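Local coordinates for carbohydrate binding module family 33 and 10 domain protein (PDB 6RW7) that is the AA10 lytic polysaccharide monooxygenase domain of a longer bacterial protein, a copper-dependent oxidoreductase that probably binds cellulose and cleaves its chains oxidatively, at residues S6-Q11 with P87-N92; G57-K62 with F141-I146; A134-Q139 with R178-A183. All coordinates share one frame; numbering follows the deposited sequence.

Contact 1 (S6-Q11 with P87-N92); sequences SPPSRQ and PVTSFN
Two consecutive prolines, Pro7 and Pro8, carry the apolar half of this contact against Thr89 and Phe91. The Pro7 ring slants across the end of Phe91, its CG lying 3.8 Å from CE1 and 4.0 Å from CZ of that ring. The peptide bond before Pro7 is cis, which puts a sharp bend in the chain as it leaves strand 3-6. Phe91 meets it by extending its ring away from its own backbone N (chi1 -157°). Pro7 also packs on Val199 and Phe98, and Phe91 on Val201, so the pair is closed in from both sheets. One residue on, Pro8 CG faces the Thr89 methyl CG2 end-on at 3.7 Å.

Polar contact passes through water, for no direct hydrogen bond joins the two segments. A single water donates to Pro8 O at 2.8 Å and accepts from Thr89 OG1, also at 2.8 Å. The Thr89 torsion (chi1 59°) turns the methyl to Pro8 CG and sets the hydroxyl beside the same ring, where it bonds the water.

Within 6-11, Ser9 N-caps helix 10-17; its OG receives a weak bond from Gln11 N at 3.3 Å and is also hydrogen-bonded with Ile4 O and Gln12 N.

Strand 3-6 pairs with 96-101 in one sheet, whereas 89-90 runs parallel to 193-202 in the other. The Pro7-Pro8 pair thus spans the two layers of the immunoglobulin-like beta sandwich typical of AA10 enzymes, with the Pro8 side chain about 11 Å from the copper(II) ion held by Glu5, Asp101 and His165, a site distinct from the copper(I) of His1 and His107.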
loop_
_atom_site.group_PDB
_atom_site.type_symbol
_atom_site.label_atom_id
_atom_site.label_comp_id
_atom_site.label_asym_id
_atom_site.label_seq_id
_atom_site.Cartn_x
_atom_site.Cartn_y
_atom_site.Cartn_z
ATOM N N SER A 6 -0.222 7.548 -5.849
ATOM C CA SER A 6 -0.951 8.728 -5.338
ATOM C C SER A 6 -2.167 8.262 -4.564
ATOM O O SER A 6 -2.943 7.498 -5.114
ATOM C CB SER A 6 -1.369 9.646 -6.467
ATOM O OG SER A 6 -2.031 10.758 -5.910
ATOM N N PRO A 7 -2.374 8.659 -3.289
ATOM C CA PRO A 7 -1.367 9.369 -2.497
ATOM C C PRO A 7 -0.123 8.495 -2.361
ATOM O O PRO A 7 -0.188 7.264 -2.540
ATOM C CB PRO A 7 -2.035 9.540 -1.137
ATOM C CG PRO A 7 -3.003 8.371 -1.099
ATOM C CD PRO A 7 -3.556 8.290 -2.506
ATOM N N PRO A 8 1.053 9.095 -2.122
ATOM C CA PRO A 8 2.285 8.330 -2.209
ATOM C C PRO A 8 2.392 7.289 -1.097
ATOM O O PRO A 8 2.430 7.631 0.068
ATOM C CB PRO A 8 3.408 9.364 -2.106
ATOM C CG PRO A 8 2.741 10.571 -1.481
ATOM C CD PRO A 8 1.292 10.527 -1.917
ATOM N N SER A 9 2.530 6.031 -1.501
ATOM C CA SER A 9 2.748 4.897 -0.585
ATOM C C SER A 9 4.177 4.904 -0.058
ATOM O O SER A 9 5.037 5.669 -0.531
ATOM C CB SER A 9 2.492 3.571 -1.269
ATOM O OG SER A 9 3.463 3.334 -2.275
ATOM N N ARG A 10 4.443 4.004 0.872
ATOM C CA ARG A 10 5.820 3.825 1.383
ATOM C C ARG A 10 6.754 3.516 0.210
ATOM O O ARG A 10 7.918 3.948 0.258
ATOM C CB ARG A 10 5.864 2.724 2.436
ATOM C CG ARG A 10 5.136 3.114 3.711
ATOM C CD ARG A 10 5.207 2.094 4.815
ATOM N NE ARG A 10 4.533 2.633 5.996
ATOM C CZ ARG A 10 4.511 2.056 7.190
ATOM N NH1 ARG A 10 5.098 0.878 7.401
ATOM N NH2 ARG A 10 3.911 2.698 8.187
ATOM N N GLN A 11 6.288 2.726 -0.753
ATOM C CA GLN A 11 7.115 2.324 -1.918
ATOM C C GLN A 11 7.346 3.500 -2.869
ATOM O O GLN A 11 8.400 3.543 -3.526
ATOM C CB GLN A 11 6.398 1.211 -2.671
ATOM C CG GLN A 11 6.259 -0.048 -1.846
ATOM C CD GLN A 11 4.831 -0.483 -1.736
ATOM O OE1 GLN A 11 4.029 0.215 -1.111
ATOM N NE2 GLN A 11 4.525 -1.657 -2.282
ATOM N N PRO A 87 7.613 8.946 5.841
ATOM C CA PRO A 87 7.047 10.153 5.263
ATOM C C PRO A 87 5.518 10.086 5.268
ATOM O O PRO A 87 4.955 9.049 4.972
ATOM C CB PRO A 87 7.557 10.195 3.805
ATOM C CG PRO A 87 8.717 9.222 3.778
ATOM C CD PRO A 87 8.466 8.216 4.879
ATOM N N VAL A 88 4.869 11.206 5.589
ATOM C CA VAL A 88 3.390 11.301 5.758
ATOM C C VAL A 88 2.863 12.422 4.861
ATOM O O VAL A 88 3.495 13.509 4.847
ATOM C CB VAL A 88 3.026 11.580 7.227
ATOM C CG1 VAL A 88 3.213 13.058 7.547
ATOM C CG2 VAL A 88 1.610 11.137 7.569
ATOM N N THR A 89 1.735 12.211 4.177
ATOM C CA THR A 89 1.128 13.267 3.352
ATOM C C THR A 89 -0.264 13.571 3.881
ATOM O O THR A 89 -0.994 12.710 4.409
ATOM C CB THR A 89 1.287 13.006 1.857
ATOM O OG1 THR A 89 0.666 11.758 1.613
ATOM C CG2 THR A 89 2.730 12.979 1.392
ATOM N N SER A 90 -0.586 14.839 3.765
ATOM C CA SER A 90 -1.904 15.382 4.157
ATOM C C SER A 90 -2.984 14.732 3.294
ATOM O O SER A 90 -2.742 14.521 2.102
ATOM C CB SER A 90 -1.923 16.873 4.032
ATOM O OG SER A 90 -3.070 17.392 4.685
ATOM N N PHE A 91 -4.114 14.399 3.901
ATOM C CA PHE A 91 -5.165 13.669 3.187
ATOM C C PHE A 91 -6.514 14.046 3.757
ATOM O O PHE A 91 -6.588 14.413 4.928
ATOM C CB PHE A 91 -4.890 12.177 3.300
ATOM C CG PHE A 91 -5.498 11.318 2.228
ATOM C CD1 PHE A 91 -5.228 11.552 0.897
ATOM C CD2 PHE A 91 -6.286 10.230 2.551
ATOM C CE1 PHE A 91 -5.766 10.747 -0.097
ATOM C CE2 PHE A 91 -6.824 9.425 1.558
ATOM C CZ PHE A 91 -6.541 9.669 0.240
ATOM N N ASN A 92 -7.544 13.862 2.939
ATOM C CA ASN A 92 -8.934 14.200 3.310
ATOM C C ASN A 92 -9.794 12.929 3.210
ATOM O O ASN A 92 -9.488 12.007 2.447
ATOM C CB ASN A 92 -9.500 15.331 2.442
ATOM C CG ASN A 92 -8.850 16.692 2.642
ATOM O OD1 ASN A 92 -8.586 17.114 3.754
ATOM N ND2 ASN A 92 -8.630 17.417 1.564
HETATM O O HOH W 1 2.199 9.504 2.113
#

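Contact 2 (G57-K62 with F141-I146); sequences GRKVVK and FCDESI
Lys59 and Asp143 meet in a salt bridge, the sole close approach between the two segments. Of the two carboxylate oxygens, OD2 is the nearer to Lys59 NZ at 2.9 Å, met on its syn side with the nitrogen 23° out of the carboxylate plane. Asp143 OD1 lies 3.3 Å from the same NZ and takes a weak second bond, so the ammonium sits unevenly across the carboxylate. The bend at chi3 (-71°) swings CE and NZ of the lysine toward the carboxylate; Lys59 CD, placed by the earlier torsions, lies 3.3 Å from Asp143 OD2. Asp143 comes from the opposite direction, its carboxylate extended away from its own backbone N (chi1 180°). Lys59 NZ has a further, stronger partner in Glu113 OE1, so one ammonium probably offsets two acidic groups from adjacent strands.

Backbone pairing explains that neighbourhood. Strand 142-145 runs antiparallel to 111-118, with backbone hydrogen bonds between Cys142 and Phe116 and between Glu144 and Leu114, and its start is a classic beta bulge in which Phe141 and Cys142 both face Phe116. The Cys142-Cys170 disulfide ties the strand to 165-172, across to the second sheet of the immunoglobulin-like sandwich.

Hydrogen bonds inside 57-62 give the loop its shape. Gly57 O accepts from Val60 N at 2.9 Å and from Val61 N at 2.8 Å. Lys62 NZ donates to Arg58 O at 2.8 Å, closing a side-chain bridge back over the turn.

The aliphatic part of Lys62 lies over the Arg58 guanidinium, CD 3.8 Å above the centre of its plane, and Arg58 also makes a cation-pi contact with Trp133.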
loop_
_atom_site.group_PDB
_atom_site.type_symbol
_atom_site.label_atom_id
_atom_site.label_comp_id
_atom_site.label_asym_id
_atom_site.label_seq_id
_atom_site.Cartn_x
_atom_site.Cartn_y
_atom_site.Cartn_z
ATOM N N GLY A 57 -5.526 -12.570 -0.228
ATOM C CA GLY A 57 -5.266 -11.376 0.585
ATOM C C GLY A 57 -6.022 -11.378 1.898
ATOM O O GLY A 57 -6.580 -12.422 2.312
ATOM N N ARG A 58 -6.038 -10.223 2.544
ATOM C CA ARG A 58 -6.496 -10.056 3.940
ATOM C C ARG A 58 -7.982 -10.412 4.123
ATOM O O ARG A 58 -8.317 -10.763 5.240
ATOM C CB ARG A 58 -6.202 -8.630 4.405
ATOM C CG ARG A 58 -6.677 -8.337 5.823
ATOM C CD ARG A 58 -5.955 -9.133 6.874
ATOM N NE ARG A 58 -6.594 -8.887 8.159
ATOM C CZ ARG A 58 -6.323 -9.530 9.290
ATOM N NH1 ARG A 58 -5.411 -10.492 9.322
ATOM N NH2 ARG A 58 -7.012 -9.241 10.389
ATOM N N LYS A 59 -8.823 -10.362 3.104
ATOM C CA LYS A 59 -10.243 -10.788 3.276
ATOM C C LYS A 59 -10.285 -12.254 3.682
ATOM O O LYS A 59 -11.256 -12.621 4.382
ATOM C CB LYS A 59 -11.051 -10.558 2.011
ATOM C CG LYS A 59 -11.308 -9.075 1.762
ATOM C CD LYS A 59 -12.239 -8.843 0.614
ATOM C CE LYS A 59 -11.611 -9.163 -0.721
ATOM N NZ LYS A 59 -12.593 -9.017 -1.822
ATOM N N VAL A 60 -9.295 -13.032 3.258
ATOM C CA VAL A 60 -9.266 -14.506 3.455
ATOM C C VAL A 60 -8.149 -14.898 4.420
ATOM O O VAL A 60 -8.392 -15.762 5.277
ATOM C CB VAL A 60 -9.142 -15.204 2.091
ATOM C CG1 VAL A 60 -8.923 -16.713 2.251
ATOM C CG2 VAL A 60 -10.369 -14.901 1.255
ATOM N N VAL A 61 -6.944 -14.393 4.213
ATOM C CA VAL A 61 -5.708 -14.842 4.902
ATOM C C VAL A 61 -5.566 -13.988 6.158
ATOM O O VAL A 61 -5.229 -12.797 5.996
ATOM C CB VAL A 61 -4.493 -14.666 3.974
ATOM C CG1 VAL A 61 -3.201 -15.035 4.687
ATOM C CG2 VAL A 61 -4.682 -15.416 2.662
ATOM N N LYS A 62 -5.822 -14.531 7.348
ATOM C CA LYS A 62 -5.892 -13.726 8.595
ATOM C C LYS A 62 -4.639 -13.881 9.457
ATOM O O LYS A 62 -4.522 -13.143 10.445
ATOM C CB LYS A 62 -7.118 -14.123 9.416
ATOM C CG LYS A 62 -8.429 -13.920 8.696
ATOM C CD LYS A 62 -8.647 -12.484 8.285
ATOM C CE LYS A 62 -10.027 -12.281 7.732
ATOM N NZ LYS A 62 -10.183 -10.901 7.262
ATOM N N PHE A 141 -12.646 -0.679 3.762
ATOM C CA PHE A 141 -13.523 0.492 3.512
ATOM C C PHE A 141 -13.792 0.642 2.016
ATOM O O PHE A 141 -14.726 1.345 1.650
ATOM C CB PHE A 141 -12.915 1.760 4.098
ATOM C CG PHE A 141 -11.708 2.310 3.382
ATOM C CD1 PHE A 141 -11.841 3.138 2.284
ATOM C CD2 PHE A 141 -10.433 2.024 3.829
ATOM C CE1 PHE A 141 -10.728 3.668 1.650
ATOM C CE2 PHE A 141 -9.317 2.578 3.229
ATOM C CZ PHE A 141 -9.466 3.371 2.117
ATOM N N CYS A 142 -12.993 0.004 1.161
ATOM C CA CYS A 142 -13.171 0.081 -0.298
ATOM C C CYS A 142 -12.774 -1.279 -0.858
ATOM O O CYS A 142 -11.720 -1.784 -0.481
ATOM C CB CYS A 142 -12.322 1.217 -0.849
ATOM S SG CYS A 142 -12.535 1.539 -2.619
ATOM N N ASP A 143 -13.645 -1.888 -1.644
ATOM C CA ASP A 143 -13.410 -3.244 -2.193
ATOM C C ASP A 143 -14.126 -3.253 -3.532
ATOM O O ASP A 143 -15.364 -3.310 -3.540
ATOM C CB ASP A 143 -13.873 -4.328 -1.219
ATOM C CG ASP A 143 -13.657 -5.744 -1.727
ATOM O OD1 ASP A 143 -13.149 -5.915 -2.832
ATOM O OD2 ASP A 143 -14.052 -6.641 -1.039
ATOM N N GLU A 144 -13.367 -3.044 -4.600
ATOM C CA GLU A 144 -13.924 -2.851 -5.947
ATOM C C GLU A 144 -13.374 -3.961 -6.822
ATOM O O GLU A 144 -12.136 -4.028 -6.993
ATOM C CB GLU A 144 -13.599 -1.459 -6.460
ATOM C CG GLU A 144 -14.248 -0.371 -5.629
ATOM C CD GLU A 144 -15.767 -0.313 -5.640
ATOM O OE1 GLU A 144 -16.416 -1.015 -6.459
ATOM O OE2 GLU A 144 -16.321 0.403 -4.776
ATOM N N SER A 145 -14.272 -4.724 -7.433
ATOM C CA SER A 145 -13.886 -5.820 -8.341
ATOM C C SER A 145 -14.427 -5.582 -9.753
ATOM O O SER A 145 -15.404 -4.821 -9.959
ATOM C CB SER A 145 -14.315 -7.142 -7.778
ATOM O OG SER A 145 -15.722 -7.261 -7.764
ATOM N N ILE A 146 -13.741 -6.180 -10.710
ATOM C CA ILE A 146 -14.129 -6.196 -12.141
ATOM C C ILE A 146 -14.180 -7.651 -12.587
ATOM O O ILE A 146 -13.515 -8.502 -12.003
ATOM C CB ILE A 146 -13.159 -5.382 -13.024
ATOM C CG1 ILE A 146 -11.714 -5.860 -12.887
ATOM C CG2 ILE A 146 -13.304 -3.892 -12.755
ATOM C CD1 ILE A 146 -10.813 -5.238 -13.922
#

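Contact 3 (A134-Q139 with R178-A183); sequences ADFEDQ and RHVIFA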
loop_
_atom_site.group_PDB
_atom_site.type_symbol
_atom_site.label_atom_id
_atom_site.label_comp_id
_atom_site.label_asym_id
_atom_site.label_seq_id
_atom_site.Cartn_x
_atom_site.Cartn_y
_atom_site.Cartn_z
ATOM N N ALA A 134 -4.548 -5.572 14.889
ATOM C CA ALA A 134 -5.400 -4.890 15.889
ATOM C C ALA A 134 -5.463 -3.383 15.592
ATOM O O ALA A 134 -6.406 -2.745 16.024
ATOM C CB ALA A 134 -4.858 -5.151 17.273
ATOM N N ASP A 135 -4.504 -2.822 14.850
ATOM C CA ASP A 135 -4.509 -1.386 14.482
ATOM C C ASP A 135 -5.550 -1.105 13.395
ATOM O O ASP A 135 -5.895 0.075 13.224
ATOM C CB ASP A 135 -3.145 -0.951 13.958
ATOM C CG ASP A 135 -2.032 -1.011 14.985
ATOM O OD1 ASP A 135 -2.336 -0.731 16.179
ATOM O OD2 ASP A 135 -0.856 -1.293 14.591
ATOM N N PHE A 136 -5.988 -2.115 12.648
ATOM C CA PHE A 136 -6.776 -1.934 11.413
ATOM C C PHE A 136 -8.216 -2.368 11.603
ATOM O O PHE A 136 -8.514 -3.273 12.410
ATOM C CB PHE A 136 -6.177 -2.724 10.246
ATOM C CG PHE A 136 -4.954 -2.041 9.702
ATOM C CD1 PHE A 136 -3.691 -2.262 10.235
ATOM C CD2 PHE A 136 -5.071 -1.161 8.645
ATOM C CE1 PHE A 136 -2.581 -1.583 9.759
ATOM C CE2 PHE A 136 -3.959 -0.488 8.173
ATOM C CZ PHE A 136 -2.719 -0.721 8.708
ATOM N N GLU A 137 -9.098 -1.707 10.869
ATOM C CA GLU A 137 -10.511 -2.136 10.725
ATOM C C GLU A 137 -10.535 -3.583 10.215
ATOM O O GLU A 137 -9.668 -3.958 9.379
ATOM C CB GLU A 137 -11.252 -1.220 9.751
ATOM C CG GLU A 137 -11.437 0.194 10.258
ATOM C CD GLU A 137 -12.471 0.996 9.483
ATOM O OE1 GLU A 137 -12.561 0.824 8.227
ATOM O OE2 GLU A 137 -13.193 1.805 10.142
ATOM N N ASP A 138 -11.488 -4.359 10.694
ATOM C CA ASP A 138 -11.605 -5.786 10.325
ATOM C C ASP A 138 -12.041 -5.943 8.876
ATOM O O ASP A 138 -11.705 -6.969 8.312
ATOM C CB ASP A 138 -12.594 -6.488 11.253
ATOM C CG ASP A 138 -12.069 -6.585 12.675
ATOM O OD1 ASP A 138 -10.823 -6.495 12.875
ATOM O OD2 ASP A 138 -12.908 -6.722 13.578
ATOM N N GLN A 139 -12.819 -5.009 8.341
ATOM C CA GLN A 139 -13.368 -5.086 6.976
ATOM C C GLN A 139 -12.757 -3.961 6.162
ATOM O O GLN A 139 -12.467 -2.880 6.671
ATOM C CB GLN A 139 -14.895 -4.988 6.995
ATOM C CG GLN A 139 -15.565 -6.155 7.718
ATOM C CD GLN A 139 -15.361 -7.452 6.989
ATOM O OE1 GLN A 139 -15.414 -7.508 5.762
ATOM N NE2 GLN A 139 -15.087 -8.511 7.735
ATOM N N ARG A 178 -2.966 10.933 12.436
ATOM C CA ARG A 178 -2.095 10.068 11.635
ATOM C C ARG A 178 -2.663 8.661 11.553
ATOM O O ARG A 178 -2.892 8.013 12.569
ATOM C CB ARG A 178 -0.674 10.023 12.176
ATOM C CG ARG A 178 0.252 9.389 11.142
ATOM C CD ARG A 178 1.696 9.725 11.274
ATOM N NE ARG A 178 2.469 8.806 10.477
ATOM C CZ ARG A 178 3.779 8.906 10.265
ATOM N NH1 ARG A 178 4.387 8.006 9.509
ATOM N NH2 ARG A 178 4.472 9.908 10.788
ATOM N N HIS A 179 -2.807 8.187 10.316
ATOM C CA HIS A 179 -3.409 6.878 9.993
ATOM C C HIS A 179 -2.586 6.170 8.933
ATOM O O HIS A 179 -1.652 6.761 8.351
ATOM C CB HIS A 179 -4.883 7.055 9.619
ATOM C CG HIS A 179 -5.700 7.367 10.821
ATOM N ND1 HIS A 179 -6.144 6.373 11.673
ATOM C CD2 HIS A 179 -6.051 8.553 11.381
ATOM C CE1 HIS A 179 -6.778 6.925 12.679
ATOM N NE2 HIS A 179 -6.712 8.284 12.550
ATOM N N VAL A 180 -2.931 4.911 8.712
ATOM C CA VAL A 180 -2.305 4.106 7.639
ATOM C C VAL A 180 -3.406 3.458 6.829
ATOM O O VAL A 180 -4.371 2.936 7.414
ATOM C CB VAL A 180 -1.365 3.033 8.203
ATOM C CG1 VAL A 180 -0.740 2.265 7.060
ATOM C CG2 VAL A 180 -0.291 3.620 9.101
ATOM N N ILE A 181 -3.239 3.492 5.515
ATOM C CA ILE A 181 -4.093 2.719 4.580
ATOM C C ILE A 181 -3.276 1.527 4.089
ATOM O O ILE A 181 -2.140 1.711 3.648
ATOM C CB ILE A 181 -4.614 3.634 3.458
ATOM C CG1 ILE A 181 -5.563 4.670 4.058
ATOM C CG2 ILE A 181 -5.263 2.823 2.336
ATOM C CD1 ILE A 181 -5.950 5.799 3.141
ATOM N N PHE A 182 -3.847 0.333 4.204
ATOM C CA PHE A 182 -3.254 -0.934 3.729
ATOM C C PHE A 182 -4.081 -1.367 2.514
ATOM O O PHE A 182 -5.309 -1.520 2.624
ATOM C CB PHE A 182 -3.214 -1.965 4.867
ATOM C CG PHE A 182 -3.058 -3.372 4.360
ATOM C CD1 PHE A 182 -1.810 -3.830 4.000
ATOM C CD2 PHE A 182 -4.148 -4.203 4.180
ATOM C CE1 PHE A 182 -1.637 -5.097 3.485
ATOM C CE2 PHE A 182 -3.978 -5.477 3.664
ATOM C CZ PHE A 182 -2.727 -5.907 3.309
ATOM N N ALA A 183 -3.437 -1.556 1.366
ATOM C CA ALA A 183 -4.141 -1.791 0.098
ATOM C C ALA A 183 -3.570 -2.993 -0.639
ATOM O O ALA A 183 -2.366 -3.271 -0.569
ATOM C CB ALA A 183 -4.050 -0.565 -0.774
#
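The Phe136 ring is approached obliquely, neither squarely over a face nor at an edge, by Phe182 CB and Val180 O. Its CE2 corner does most of the touching, 3.5 Å from Val180 O and 3.7 Å from Phe182 CB. The second flat group, the Phe182 ring, is not what meets Phe136: the two side chains cross at about a right angle, and the torsion of Phe182 (chi1 161°) carries its ring off to stand edge-to-face with Trp133 and to pack on Phe196 and Cys198. Only its CB is thus left for Phe136.

Apolar contact continues at the end of the Phe136 ring, where CZ lies 3.9 Å from Val180 CG1 and 4.0 Å from Val180 CB. The CG1 branch is set anti to the valine's backbone N (chi1 -179°). Phe136 therefore fits against two residues, Val180 and Phe182, that project from the same face of the strand, while the intervening Ile181 points away to Phe116, Ile118 and Phe98. An alanine in place of Phe136 is likely to open a gap over Val180 CG1 and Phe182 CB.

No hydrogen bond crosses between the segments. The loop is held from elsewhere: Ala134 O and Phe136 O both accept from Lys120 NZ, and backbone hydrogen bonds join Asp135 to Lys120 and Glu137 to Ile118.

Strand 178-187 lies between 111-118 and 193-202, and Ile181 reaches into the interior toward the opposing sheet. Phe136 consequently seals the outer face of one sheet, the arrangement of a long loop packed over the immunoglobulin-like beta sandwich of an AA10 domain.

How the contacts relate
Burial ranks the three: contact 3 is buried and wholly apolar between its side chains, contact 1 partly buried with a water bridging its polar atoms, and contact 2 a surface contact held by charge. All reach the same mixed sheet, contact 1 at strand 89-90, contact 2 at 142-145 and contact 3 at 178-187. Contacts 1 and 2 lie on opposite sides of the chain's centre, their own centres 21 Å apart, and do not touch. Contact 3 meets both: Phe91 CE2 packs 4.1 Å from Ile181 CD1, and Arg58 CB lies 3.9 Å from Phe182 CE2. The central strand thus touches contact 1 through Arg178 and Ile181, and contact 2 through Phe182 and Ile181.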